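Local coordinates for protein putative S-adenosyl-L-methionine-dependent Methyltransferase (Methanococcus maripaludis, PDB 3DLC) that binds S-adenosylmethionine and probably transfers its methyl group to an acceptor substrate, as methyltransferases with a Rossmann-like fold do, at residues I31-I36 with I59-Q64; A44-D49 with N110-I115; T129-I134 with N188-I193; E133-L138 with I211-Q216; K143-G148 with G203-W208. One frame throughout, in Å; residues are numbered along the deposited sequence.

Interaction 1 (I31-I36 with I59-Q64); sequences IIAENI and IALAKQ
Ala-33 and Ala-60 face each other where helix 28-40 passes over helix 56-64, with Ala-33 CB 4.1 Å from Ala-60 CB. The apolar part of the contact gathers round that one methyl group of Ala-33. Leu-61 starts off to the flank of its helix, and its first torsion (chi1 -81°) sets CG beside the backbone N and anti to the carbonyl carbon, 3.9 Å from Ala-33 CB. In the conformer described, one of two, CD2 of Leu-61 lies 3.8 Å from Ala-33 CB. Alanine suits both positions of the crossing, since a single methyl on each side lets the axes of the short segments approach to 8.6 Å, at -55°.

The polar part belongs to Gln-64. Its extended chain reaches over to helix 28-40 and lays its amide against that helix by van der Waals contact, OE1 3.5 Å from Glu-34 CB and NE2 3.9 Å from Ala-33 CB. The amide is held by a hydrogen bond from NE2 to Pro-30 O. Glutamine is long enough for this reach and polar enough for the partly exposed margin, while Glu-34 leads its carboxylate away.

Both helices rest on strand 112-118, Ile-36 touching Leu-114 and Val-116, and Leu-61 touching Val-116 as well as Ile-69 of strand 66-73. Ala-60 also packs on Tyr-29, a residue that binds S-adenosylmethionine.

Interaction 2 (A44-D49 with N110-I115); sequences AGTCID and NYADLI. Unlike the reference sequence in segment 44-49: Thr-46 (reference Asn).
Thr-46 is wrapped by Tyr-111 and Asp-113. Its hydroxyl OG1 donates to Tyr-111 O at 2.7 Å and accepts from Asp-113 N at 3.0 Å. Both bonds depend on OG1 sitting between the backbone N and the carbonyl carbon (chi1 57°). The backbone of Thr-46 is engaged as well: its N-H meets Asp-113 OD2 at 2.9 Å, on the anti lone pair, nearly straight at 164°. Thr-46 CG2 leans obliquely on the Tyr-111 ring.

Beyond this knot the strands run parallel, Leu-114 N bonding to Thr-46 O at 3.1 Å and Ile-48 N to Leu-114 O at 3.0 Å. On one face Cys-47 SG packs on Leu-114 CD2. On the other, Ile-48 places CG1 3.8 Å from Ala-112 CB and points CD1 at the edge of the Tyr-111 ring.

Farther out, Ile-137 of helix 127-137 covers Ile-48 and Ile-115, and Lys-139 forms a salt bridge with Asp-113 OD1. Gly-45 leaves room for the carboxylate: a CB there would run into Asp-113 OD2 and be jammed against the preceding carbonyl O.

Side-chain bonds thus join the two strands where the pairing begins, in addition to the main-chain bonds, and the N-H of Thr-46 and the amine of Lys-139 would be expected to keep Asp-113 ionised.

Interaction 3 (T129-I134 with N188-I193); sequences TAFREI and NVLDEI
Phe-131 and Ile-193 meet where helices 127-137 and 180-193, lying together on one side of the Rossmann-like sheet, pass each other at -63°. Their short segments stay 9.9 Å apart at the axes, a spacing that large side chains fill.

The tight part faces the sheet. Ile-193 CD1 presses on Phe-131 CB at 3.6 Å, and Leu-190 CD2 comes obliquely to the ring, 3.7 Å from Phe-131 CD1. Val-189 CG1 adds a looser touch to the same ring. Phe-131 and Leu-190 both continue onto Ile-209 and Ile-211 of strand 206-211, so bulky apolar residues suit a layer closed on several sides.

The solvent side is polar, with Arg-132 and Glu-192 both exposed. Arg-132 starts off to the flank and runs extended from CG to NE, which brings its charged end to Glu-192. Ile-193 ties the two halves together, its CG1 lying over the centre of one guanidinium face, 3.8 Å from Arg-132 CZ. An alanine in place of Ile-193 would probably open a gap beside Phe-131 CB and leave the guanidinium freer to turn, its apolar support gone.

The salt bridge uses both terminal nitrogens, with the guanidinium and carboxylate planes 53° apart: Arg-132 NH1 meets the syn lone pair of Glu-192 OE1 at 2.9 Å, while Arg-132 NH2 lies 3.0 Å from Glu-192 OE2 and approaches it from above the carboxylate plane.

Interaction 4 (E133-L138 with I211-Q216); sequences EIYRIL and ISKTDQ
Lys-213, in the loop that follows strand 206-211, brings a charged amine to the C-terminal end of helix 127-137, through hydrogen bonds to the helix end and a cation-pi contact with Tyr-135. Its NZ donates to two backbone carbonyls, lying 2.7 Å from Tyr-135 O and 2.7 Å from Leu-138 O, with NZ in the carbonyl plane of Leu-138. Leu-138 is the first residue to leave the helix, and Asn-110 OD1 supplies NZ with a further partner.

The side chain is extended as far as CD and then bends (chi3 -90°), which puts CE over the centre of the Tyr-135 ring, 3.9 Å from the centroid. NZ lies over the same face, 4.9 Å from the centroid. Around this, Ile-211 CG2 abuts the ring edge, 3.6 Å from Tyr-135 CE1, and Leu-138 CD2 packs on Lys-213 CB at 3.8 Å.

Tyr-135 OH ends among waters: one at 2.9 Å donates on to Ser-212 O, and another at 2.6 Å donates to Thr-214 O.

A lysine suits the place because its length carries the amine over the ring face to the carbonyls at the helix end. Three oxygen acceptors, a pi face and the negative end of the helix dipole would all be expected to stabilise the positive charge of NZ.

Interaction 5 (K143-G148 with G203-W208); sequences KTYIGG and GDEGFW. Unlike the reference sequence in segment 203-208: Gly-203 (reference Glu).
The indole of Trp-208 lies between the ring of Tyr-145 on one face and the backbone of Gly-147 and Gly-148 on the other. The tyrosine forms an offset stack with the five-membered ring, centroids 4.1 Å apart and planes at 15°, and Tyr-145 CE2 comes to 3.3 Å from Trp-208 CD2. On the opposite face Gly-148 CA makes a CH-pi contact with the six-membered ring. At the indole edge, Trp-208 NE1 donates to Glu-205 O at 3.1 Å, from above the carbonyl plane; at the tyrosine edge a water sits 2.8 Å from Tyr-145 OH.

Beside the stack, strands 142-148 and 206-211 pair antiparallel. Gly-148 and Phe-207 are a hydrogen-bonded pair, Gly-148 N to Phe-207 O 2.8 Å and Phe-207 N to Gly-148 O 2.9 Å. Gly-147 suits its position because a CB there would collide with Phe-207 O.

An alanine in place of Trp-208 would probably leave the Tyr-145 ring without its stacking partner and Glu-205 O without its indole N-H.

Trp-208 also touches Arg-118, which binds S-adenosylmethionine. The chemistry therefore joins a flat aromatic stack, with its indole N-H satisfied, to bare glycine backbone, giving a tightly filled layer close to the cofactor.

All five contacts are built on one Rossmann-like sheet. Interactions 1 and 2 touch, Ile-36 CG2 lying 3.7 Å from Leu-114 CD2, and interaction 1 also meets interaction 5, where Ile-36 CG1 approaches Tyr-145 CD2 to 3.4 Å. Strands 112-118 and 142-148 are neighbours in the sheet, so Ile-115 O and Tyr-145 N, 2.8 Å apart, probably bond interaction 2 to interaction 5. Interactions 3 and 4 share helix 127-137; interactions 1 and 3 lie on opposite sides of the chain's centre. Of the five, interaction 5 comes nearest the bound S-adenosylmethionine: its Trp-208 side chain lies about 7 Å from the ligand, against about 12 Å for the Arg-136 side chain in interaction 4.

Interaction 1 (I31-I36 with I59-Q64)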
# COMPACT_ATOMS: atom_id res chain seq x y z
N ILE A 31 8.73 -0.53 -10.52
CA ILE A 31 9.80 0.25 -9.89
C ILE A 31 9.68 0.16 -8.36
O ILE A 31 10.66 -0.06 -7.66
CB ILE A 31 9.80 1.72 -10.36
CG1 ILE A 31 10.15 1.80 -11.86
CG2 ILE A 31 10.73 2.60 -9.52
CD1 ILE A 31 11.56 1.36 -12.20
N ILE A 32 8.47 0.34 -7.84
CA ILE A 32 8.27 0.26 -6.41
C ILE A 32 8.59 -1.15 -5.93
O ILE A 32 9.24 -1.33 -4.88
CB ILE A 32 6.86 0.69 -6.02
CG1 ILE A 32 6.68 2.21 -6.30
CG2 ILE A 32 6.59 0.39 -4.55
CD1 ILE A 32 5.24 2.71 -6.22
N ALA A 33 8.13 -2.17 -6.65
CA ALA A 33 8.45 -3.55 -6.28
C ALA A 33 9.95 -3.79 -6.23
O ALA A 33 10.48 -4.39 -5.31
CB ALA A 33 7.76 -4.52 -7.24
N GLU A 34 10.65 -3.28 -7.23
CA GLU A 34 12.09 -3.40 -7.29
C GLU A 34 12.74 -2.68 -6.12
O GLU A 34 13.68 -3.18 -5.50
CB GLU A 34 12.59 -2.86 -8.63
CG GLU A 34 14.07 -2.83 -8.78
CD GLU A 34 14.50 -2.36 -10.15
OE1 GLU A 34 14.05 -1.33 -10.64
OE2 GLU A 34 15.29 -3.08 -10.74
N ASN A 35 12.24 -1.49 -5.80
CA ASN A 35 12.76 -0.73 -4.67
C ASN A 35 12.63 -1.54 -3.38
O ASN A 35 13.56 -1.57 -2.56
CB ASN A 35 12.03 0.60 -4.49
CG ASN A 35 12.36 1.61 -5.55
OD1 ASN A 35 13.36 1.47 -6.27
ND2 ASN A 35 11.55 2.67 -5.64
N ILE A 36 11.48 -2.20 -3.19
CA ILE A 36 11.21 -2.96 -1.99
C ILE A 36 12.14 -4.18 -1.91
O ILE A 36 12.74 -4.48 -0.86
CB ILE A 36 9.73 -3.39 -1.95
CG1 ILE A 36 8.83 -2.16 -1.77
CG2 ILE A 36 9.49 -4.46 -0.86
CD1 ILE A 36 7.37 -2.45 -2.15
N ILE A 59 0.67 -7.61 -8.19
CA ILE A 59 1.04 -8.21 -9.47
C ILE A 59 2.53 -7.93 -9.78
O ILE A 59 3.27 -8.86 -10.13
CB ILE A 59 0.09 -7.75 -10.60
CG1 ILE A 59 -1.31 -8.36 -10.38
CG2 ILE A 59 0.70 -8.05 -11.94
CD1 ILE A 59 -2.38 -7.77 -11.29
N ALA A 60 2.98 -6.69 -9.58
CA ALA A 60 4.36 -6.37 -9.86
C ALA A 60 5.31 -7.14 -8.94
O ALA A 60 6.33 -7.66 -9.38
CB ALA A 60 4.57 -4.85 -9.72
N LEU A 61 4.96 -7.24 -7.67
CA LEU A 61 5.79 -8.00 -6.72
C LEU A 61 5.84 -9.47 -7.09
O LEU A 61 6.90 -10.11 -7.02
CB LEU A 61 5.30 -7.81 -5.27
CG LEU A 61 5.74 -6.55 -4.56
CD1 LEU A 61 4.85 -6.29 -3.33
CD2 LEU A 61 7.22 -6.63 -4.13
N ALA A 62 4.70 -10.04 -7.47
CA ALA A 62 4.66 -11.46 -7.85
C ALA A 62 5.60 -11.73 -9.02
O ALA A 62 6.28 -12.76 -9.07
CB ALA A 62 3.23 -11.87 -8.19
N LYS A 63 5.64 -10.82 -9.97
CA LYS A 63 6.46 -11.03 -11.16
C LYS A 63 7.96 -10.93 -10.91
O LYS A 63 8.74 -11.45 -11.70
CB LYS A 63 6.06 -10.04 -12.25
CG LYS A 63 4.68 -10.29 -12.84
CD LYS A 63 4.34 -9.22 -13.86
CE LYS A 63 2.98 -9.40 -14.49
NZ LYS A 63 2.67 -8.19 -15.34
N GLN A 64 8.34 -10.34 -9.78
CA GLN A 64 9.75 -10.14 -9.46
C GLN A 64 10.25 -10.95 -8.29
O GLN A 64 11.43 -10.82 -7.94
CB GLN A 64 10.06 -8.67 -9.17
CG GLN A 64 9.95 -7.77 -10.35
CD GLN A 64 10.36 -6.34 -10.04
OE1 GLN A 64 11.39 -6.08 -9.40
NE2 GLN A 64 9.59 -5.42 -10.56

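Interaction 2 (A44-D49 with N110-I115)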
# COMPACT_ATOMS: atom_id res chain seq x y z
N ALA A 44 10.96 -14.02 -0.67
CA ALA A 44 10.05 -15.12 -0.46
C ALA A 44 9.42 -15.07 0.92
O ALA A 44 9.80 -14.25 1.76
CB ALA A 44 10.77 -16.50 -0.70
N GLY A 45 8.52 -15.99 1.18
CA GLY A 45 7.74 -16.00 2.42
C GLY A 45 6.38 -15.38 2.13
O GLY A 45 5.82 -15.55 1.05
N THR A 46 5.88 -14.63 3.09
CA THR A 46 4.55 -14.04 2.99
C THR A 46 4.60 -12.53 2.91
O THR A 46 5.36 -11.87 3.62
CB THR A 46 3.75 -14.47 4.22
OG1 THR A 46 4.50 -14.03 5.37
CG2 THR A 46 3.51 -15.98 4.25
N CYS A 47 3.82 -11.99 2.00
CA CYS A 47 3.69 -10.55 1.81
C CYS A 47 2.23 -10.15 1.80
O CYS A 47 1.42 -10.79 1.11
CB CYS A 47 4.33 -10.14 0.48
SG CYS A 47 4.15 -8.40 0.05
N ILE A 48 1.89 -9.15 2.61
CA ILE A 48 0.53 -8.62 2.65
C ILE A 48 0.56 -7.23 2.02
O ILE A 48 1.38 -6.40 2.40
CB ILE A 48 -0.03 -8.49 4.08
CG1 ILE A 48 0.16 -9.78 4.89
CG2 ILE A 48 -1.47 -8.05 4.05
CD1 ILE A 48 -0.38 -11.04 4.32
N ASP A 49 -0.30 -7.00 1.01
CA ASP A 49 -0.48 -5.72 0.34
C ASP A 49 -1.79 -5.13 0.86
O ASP A 49 -2.88 -5.60 0.53
CB ASP A 49 -0.49 -5.96 -1.17
CG ASP A 49 -0.68 -4.71 -2.00
OD1 ASP A 49 -0.60 -3.60 -1.43
OD2 ASP A 49 -0.91 -4.86 -3.22
N ASN A 110 1.75 -12.55 13.76
CA ASN A 110 3.15 -12.88 13.40
C ASN A 110 3.29 -13.65 12.11
O ASN A 110 4.20 -14.44 11.96
CB ASN A 110 3.79 -13.67 14.55
CG ASN A 110 3.76 -12.91 15.83
OD1 ASN A 110 3.99 -11.71 15.85
ND2 ASN A 110 3.51 -13.61 16.94
N TYR A 111 2.42 -13.37 11.17
CA TYR A 111 2.34 -14.08 9.92
C TYR A 111 3.21 -13.55 8.78
O TYR A 111 3.72 -14.35 7.98
CB TYR A 111 0.88 -14.09 9.44
CG TYR A 111 0.65 -14.80 8.13
CD1 TYR A 111 0.53 -16.16 8.10
CD2 TYR A 111 0.55 -14.09 6.93
CE1 TYR A 111 0.33 -16.84 6.90
CE2 TYR A 111 0.34 -14.75 5.74
CZ TYR A 111 0.23 -16.11 5.73
OH TYR A 111 0.04 -16.74 4.53
N ALA A 112 3.33 -12.23 8.66
CA ALA A 112 3.86 -11.60 7.46
C ALA A 112 5.35 -11.31 7.54
O ALA A 112 5.80 -10.61 8.43
CB ALA A 112 3.10 -10.26 7.22
N ASP A 113 6.08 -11.77 6.55
CA ASP A 113 7.48 -11.36 6.41
C ASP A 113 7.63 -9.92 5.95
O ASP A 113 8.59 -9.24 6.28
CB ASP A 113 8.18 -12.31 5.43
CG ASP A 113 8.24 -13.73 5.95
OD1 ASP A 113 8.91 -13.96 6.99
OD2 ASP A 113 7.64 -14.61 5.34
N LEU A 114 6.68 -9.49 5.14
CA LEU A 114 6.68 -8.17 4.52
C LEU A 114 5.27 -7.64 4.41
O LEU A 114 4.37 -8.39 4.06
CB LEU A 114 7.29 -8.24 3.12
CG LEU A 114 7.34 -6.95 2.31
CD1 LEU A 114 8.24 -5.88 2.94
CD2 LEU A 114 7.78 -7.28 0.85
N ILE A 115 5.07 -6.39 4.79
CA ILE A 115 3.78 -5.72 4.62
C ILE A 115 4.02 -4.48 3.79
O ILE A 115 4.84 -3.62 4.16
CB ILE A 115 3.12 -5.35 5.96
CG1 ILE A 115 2.93 -6.59 6.82
CG2 ILE A 115 1.84 -4.59 5.74
CD1 ILE A 115 2.44 -6.31 8.25

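Interaction 3 (T129-I134 with N188-I193)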
# COMPACT_ATOMS: atom_id res chain seq x y z
N THR A 129 -5.17 2.30 15.68
CA THR A 129 -5.66 0.94 15.61
C THR A 129 -5.10 0.22 14.38
O THR A 129 -4.72 -0.96 14.46
CB THR A 129 -7.20 0.92 15.60
OG1 THR A 129 -7.65 1.46 16.84
CG2 THR A 129 -7.77 -0.48 15.37
N ALA A 130 -5.06 0.91 13.26
CA ALA A 130 -4.53 0.31 12.02
C ALA A 130 -3.09 -0.15 12.23
O ALA A 130 -2.73 -1.26 11.86
CB ALA A 130 -4.61 1.30 10.88
N PHE A 131 -2.25 0.71 12.81
CA PHE A 131 -0.85 0.34 13.02
C PHE A 131 -0.64 -0.72 14.09
O PHE A 131 0.28 -1.50 13.98
CB PHE A 131 0.04 1.57 13.16
CG PHE A 131 0.41 2.14 11.81
CD1 PHE A 131 1.46 1.61 11.07
CD2 PHE A 131 -0.38 3.12 11.21
CE1 PHE A 131 1.73 2.08 9.81
CE2 PHE A 131 -0.10 3.58 9.94
CZ PHE A 131 0.95 3.05 9.24
N ARG A 132 -1.50 -0.79 15.08
CA ARG A 132 -1.46 -1.92 16.02
C ARG A 132 -1.76 -3.22 15.31
O ARG A 132 -1.13 -4.25 15.58
CB ARG A 132 -2.40 -1.69 17.20
CG ARG A 132 -1.83 -0.69 18.21
CD ARG A 132 -2.74 -0.56 19.45
NE ARG A 132 -2.04 0.06 20.56
CZ ARG A 132 -1.93 1.35 20.74
NH1 ARG A 132 -2.60 2.21 20.01
NH2 ARG A 132 -1.13 1.80 21.70
N GLU A 133 -2.72 -3.20 14.39
CA GLU A 133 -3.03 -4.42 13.61
C GLU A 133 -1.87 -4.82 12.70
O GLU A 133 -1.53 -5.99 12.56
CB GLU A 133 -4.33 -4.22 12.80
CG GLU A 133 -5.57 -4.43 13.61
CD GLU A 133 -5.70 -5.90 13.97
OE1 GLU A 133 -6.13 -6.71 13.11
OE2 GLU A 133 -5.33 -6.27 15.10
N ILE A 134 -1.29 -3.83 12.02
CA ILE A 134 -0.14 -4.07 11.17
C ILE A 134 0.98 -4.70 11.98
O ILE A 134 1.61 -5.67 11.56
CB ILE A 134 0.29 -2.76 10.50
CG1 ILE A 134 -0.76 -2.39 9.44
CG2 ILE A 134 1.69 -2.84 9.88
CD1 ILE A 134 -0.71 -0.93 8.96
N ASN A 188 4.39 10.25 15.31
CA ASN A 188 3.63 10.34 16.56
C ASN A 188 2.75 9.12 16.81
O ASN A 188 2.65 8.62 17.93
CB ASN A 188 2.79 11.61 16.60
CG ASN A 188 3.63 12.87 16.69
OD1 ASN A 188 4.81 12.83 17.05
ND2 ASN A 188 3.04 14.01 16.34
N VAL A 189 2.17 8.58 15.75
CA VAL A 189 1.36 7.37 15.87
C VAL A 189 2.19 6.18 16.33
O VAL A 189 1.83 5.45 17.27
CB VAL A 189 0.68 7.01 14.51
CG1 VAL A 189 -0.01 5.64 14.56
CG2 VAL A 189 -0.33 8.08 14.08
N LEU A 190 3.33 5.96 15.70
CA LEU A 190 4.18 4.83 16.04
C LEU A 190 4.74 5.00 17.44
O LEU A 190 4.90 4.03 18.18
CB LEU A 190 5.32 4.67 15.02
CG LEU A 190 4.86 4.40 13.57
CD1 LEU A 190 6.08 4.02 12.75
CD2 LEU A 190 3.78 3.30 13.45
N ASP A 191 5.03 6.24 17.83
CA ASP A 191 5.59 6.50 19.15
C ASP A 191 4.56 6.24 20.24
O ASP A 191 4.91 5.75 21.32
CB ASP A 191 6.17 7.90 19.21
CG ASP A 191 7.41 8.07 18.34
OD1 ASP A 191 8.00 7.06 17.88
OD2 ASP A 191 7.79 9.23 18.14
N GLU A 192 3.29 6.54 19.98
CA GLU A 192 2.23 6.24 20.97
C GLU A 192 2.10 4.73 21.14
O GLU A 192 1.85 4.25 22.27
CB GLU A 192 0.90 6.86 20.57
CG GLU A 192 -0.25 6.58 21.57
CD GLU A 192 -1.01 5.23 21.42
OE1 GLU A 192 -1.26 4.76 20.31
OE2 GLU A 192 -1.45 4.65 22.47
N ILE A 193 2.26 3.95 20.08
CA ILE A 193 2.22 2.48 20.17
C ILE A 193 3.42 1.96 20.92
O ILE A 193 3.34 0.95 21.62
CB ILE A 193 2.08 1.85 18.77
CG1 ILE A 193 0.73 2.24 18.17
CG2 ILE A 193 2.22 0.32 18.85
CD1 ILE A 193 0.63 1.97 16.66

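Interaction 4 (E133-L138 with I211-Q216)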
# COMPACT_ATOMS: atom_id res chain seq x y z
N GLU A 133 -2.72 -3.20 14.39
CA GLU A 133 -3.03 -4.42 13.61
C GLU A 133 -1.87 -4.82 12.70
O GLU A 133 -1.53 -5.99 12.56
CB GLU A 133 -4.33 -4.22 12.80
CG GLU A 133 -5.57 -4.43 13.61
CD GLU A 133 -5.70 -5.90 13.97
OE1 GLU A 133 -6.13 -6.71 13.11
OE2 GLU A 133 -5.33 -6.27 15.10
N ILE A 134 -1.29 -3.83 12.02
CA ILE A 134 -0.14 -4.07 11.17
C ILE A 134 0.98 -4.70 11.98
O ILE A 134 1.61 -5.67 11.56
CB ILE A 134 0.29 -2.76 10.50
CG1 ILE A 134 -0.76 -2.39 9.44
CG2 ILE A 134 1.69 -2.84 9.88
CD1 ILE A 134 -0.71 -0.93 8.96
N TYR A 135 1.24 -4.16 13.16
CA TYR A 135 2.31 -4.71 13.98
C TYR A 135 1.97 -6.11 14.44
O TYR A 135 2.87 -6.97 14.52
CB TYR A 135 2.64 -3.79 15.16
CG TYR A 135 4.03 -3.96 15.71
CD1 TYR A 135 5.13 -3.67 14.93
CD2 TYR A 135 4.27 -4.38 17.00
CE1 TYR A 135 6.40 -3.75 15.39
CE2 TYR A 135 5.59 -4.45 17.51
CZ TYR A 135 6.64 -4.13 16.68
OH TYR A 135 7.95 -4.22 17.10
N ARG A 136 0.69 -6.36 14.75
CA ARG A 136 0.28 -7.66 15.20
C ARG A 136 0.57 -8.75 14.17
O ARG A 136 1.03 -9.86 14.53
CB ARG A 136 -1.21 -7.66 15.57
CG ARG A 136 -1.71 -9.01 16.04
CD ARG A 136 -3.22 -9.02 16.30
NE ARG A 136 -4.02 -8.79 15.10
CZ ARG A 136 -4.22 -9.69 14.14
NH1 ARG A 136 -3.69 -10.90 14.20
NH2 ARG A 136 -4.97 -9.35 13.09
N ILE A 137 0.25 -8.47 12.91
CA ILE A 137 0.39 -9.49 11.87
C ILE A 137 1.81 -9.62 11.31
O ILE A 137 2.11 -10.55 10.58
CB ILE A 137 -0.63 -9.30 10.71
CG1 ILE A 137 -0.39 -8.00 9.93
CG2 ILE A 137 -2.09 -9.40 11.23
CD1 ILE A 137 -0.80 -8.07 8.49
N LEU A 138 2.69 -8.69 11.63
CA LEU A 138 4.07 -8.69 11.19
C LEU A 138 4.87 -9.74 11.99
O LEU A 138 4.78 -9.80 13.22
CB LEU A 138 4.67 -7.28 11.41
CG LEU A 138 6.05 -6.99 10.84
CD1 LEU A 138 6.07 -7.21 9.32
CD2 LEU A 138 6.45 -5.55 11.18
N ILE A 211 8.63 -0.14 9.36
CA ILE A 211 8.69 -0.69 10.70
C ILE A 211 9.47 -1.99 10.64
O ILE A 211 9.29 -2.79 9.74
CB ILE A 211 7.28 -0.95 11.23
CG1 ILE A 211 6.51 0.38 11.38
CG2 ILE A 211 7.31 -1.72 12.56
CD1 ILE A 211 4.99 0.22 11.41
N SER A 212 10.29 -2.21 11.66
CA SER A 212 10.98 -3.47 11.86
C SER A 212 10.50 -4.08 13.14
O SER A 212 10.71 -3.49 14.18
CB SER A 212 12.46 -3.27 12.04
OG SER A 212 13.06 -2.86 10.85
N LYS A 213 9.94 -5.27 13.14
CA LYS A 213 9.54 -5.88 14.38
C LYS A 213 10.72 -6.55 14.99
O LYS A 213 11.33 -7.45 14.43
CB LYS A 213 8.40 -6.88 14.19
CG LYS A 213 8.01 -7.53 15.52
CD LYS A 213 6.89 -8.56 15.51
CE LYS A 213 5.57 -7.95 15.73
NZ LYS A 213 4.40 -8.87 15.76
N THR A 214 11.04 -6.12 16.19
CA THR A 214 12.19 -6.62 16.88
C THR A 214 11.87 -6.77 18.35
O THR A 214 10.94 -6.17 18.85
CB THR A 214 13.39 -5.67 16.64
OG1 THR A 214 14.63 -6.33 16.92
CG2 THR A 214 13.26 -4.32 17.41
N ASP A 215 12.67 -7.55 19.05
CA ASP A 215 12.50 -7.73 20.49
C ASP A 215 12.58 -6.35 21.15
O ASP A 215 13.54 -5.62 20.97
CB ASP A 215 13.56 -8.67 21.04
CG ASP A 215 13.38 -10.12 20.60
OD1 ASP A 215 12.25 -10.52 20.21
OD2 ASP A 215 14.38 -10.86 20.64
N GLN A 216 11.54 -5.99 21.88
CA GLN A 216 11.39 -4.63 22.33
C GLN A 216 12.39 -4.16 23.36
O GLN A 216 12.94 -4.91 24.16
CB GLN A 216 9.98 -4.34 22.79
CG GLN A 216 9.58 -4.93 24.10
CD GLN A 216 8.20 -4.46 24.47
OE1 GLN A 216 7.28 -4.47 23.63
NE2 GLN A 216 8.01 -4.01 25.71
O HOH W 1 10.21 -2.48 16.62
O HOH W 2 8.55 -5.10 19.45

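Interaction 5 (K143-G148 with G203-W208)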
# COMPACT_ATOMS: atom_id res chain seq x y z
N LYS A 143 9.42 -6.65 7.94
CA LYS A 143 9.54 -5.26 7.51
C LYS A 143 8.23 -4.76 6.90
O LYS A 143 7.47 -5.55 6.35
CB LYS A 143 10.64 -5.09 6.43
CG LYS A 143 12.04 -5.55 6.83
CD LYS A 143 12.68 -4.61 7.80
CE LYS A 143 14.09 -5.05 8.15
NZ LYS A 143 14.75 -4.11 9.05
N THR A 144 8.02 -3.45 6.98
CA THR A 144 6.91 -2.81 6.28
C THR A 144 7.43 -1.76 5.29
O THR A 144 8.54 -1.27 5.39
CB THR A 144 5.88 -2.13 7.22
OG1 THR A 144 6.36 -0.88 7.73
CG2 THR A 144 5.51 -3.00 8.38
N TYR A 145 6.55 -1.40 4.35
CA TYR A 145 6.82 -0.34 3.37
C TYR A 145 5.44 0.20 3.02
O TYR A 145 4.79 -0.25 2.08
CB TYR A 145 7.56 -0.91 2.18
CG TYR A 145 8.22 0.11 1.27
CD1 TYR A 145 9.47 0.63 1.56
CD2 TYR A 145 7.64 0.48 0.07
CE1 TYR A 145 10.11 1.48 0.70
CE2 TYR A 145 8.28 1.33 -0.79
CZ TYR A 145 9.52 1.84 -0.48
OH TYR A 145 10.13 2.67 -1.38
N ILE A 146 5.00 1.16 3.83
CA ILE A 146 3.60 1.65 3.83
C ILE A 146 3.59 3.14 3.59
O ILE A 146 4.15 3.93 4.36
CB ILE A 146 2.93 1.32 5.19
CG1 ILE A 146 2.83 -0.20 5.36
CG2 ILE A 146 1.60 2.03 5.33
CD1 ILE A 146 2.54 -0.64 6.76
N GLY A 147 2.95 3.56 2.50
CA GLY A 147 3.01 4.99 2.17
C GLY A 147 2.45 5.25 0.81
O GLY A 147 1.40 4.71 0.45
N GLY A 148 3.16 6.05 0.04
CA GLY A 148 2.74 6.36 -1.32
C GLY A 148 3.84 7.00 -2.12
O GLY A 148 4.84 7.40 -1.57
N GLY A 203 11.39 10.99 0.10
CA GLY A 203 12.33 11.32 -0.94
C GLY A 203 11.73 11.14 -2.31
O GLY A 203 10.52 11.08 -2.47
N ASP A 204 12.59 11.01 -3.30
CA ASP A 204 12.11 10.95 -4.68
C ASP A 204 11.25 9.72 -4.96
O ASP A 204 10.50 9.72 -5.92
CB ASP A 204 13.26 11.07 -5.67
CG ASP A 204 13.88 12.48 -5.70
OD1 ASP A 204 13.24 13.47 -5.27
OD2 ASP A 204 14.99 12.63 -6.21
N GLU A 205 11.35 8.70 -4.14
CA GLU A 205 10.58 7.50 -4.37
C GLU A 205 9.24 7.53 -3.68
O GLU A 205 8.38 6.67 -3.89
CB GLU A 205 11.34 6.27 -3.89
CG GLU A 205 11.51 6.20 -2.38
CD GLU A 205 12.82 6.77 -1.84
OE1 GLU A 205 13.30 7.90 -2.20
OE2 GLU A 205 13.37 6.05 -0.98
N GLY A 206 9.07 8.54 -2.85
CA GLY A 206 7.81 8.77 -2.13
C GLY A 206 7.97 8.91 -0.62
O GLY A 206 9.07 9.23 -0.13
N PHE A 207 6.86 8.67 0.07
CA PHE A 207 6.75 8.72 1.54
C PHE A 207 6.48 7.28 1.98
O PHE A 207 5.50 6.69 1.53
CB PHE A 207 5.57 9.60 1.95
CG PHE A 207 5.15 9.40 3.39
CD1 PHE A 207 5.86 9.96 4.43
CD2 PHE A 207 4.08 8.61 3.71
CE1 PHE A 207 5.47 9.73 5.74
CE2 PHE A 207 3.69 8.40 5.03
CZ PHE A 207 4.39 8.96 6.02
N TRP A 208 7.31 6.72 2.87
CA TRP A 208 7.15 5.31 3.26
C TRP A 208 7.51 5.11 4.72
O TRP A 208 8.53 5.59 5.21
CB TRP A 208 8.01 4.40 2.37
CG TRP A 208 7.71 4.58 0.91
CD1 TRP A 208 8.37 5.39 0.03
CD2 TRP A 208 6.64 4.00 0.18
NE1 TRP A 208 7.79 5.33 -1.20
CE2 TRP A 208 6.72 4.48 -1.14
CE3 TRP A 208 5.63 3.11 0.50
CZ2 TRP A 208 5.82 4.07 -2.14
CZ3 TRP A 208 4.73 2.70 -0.50
CH2 TRP A 208 4.84 3.19 -1.79
O HOH W 3 9.27 3.40 -3.92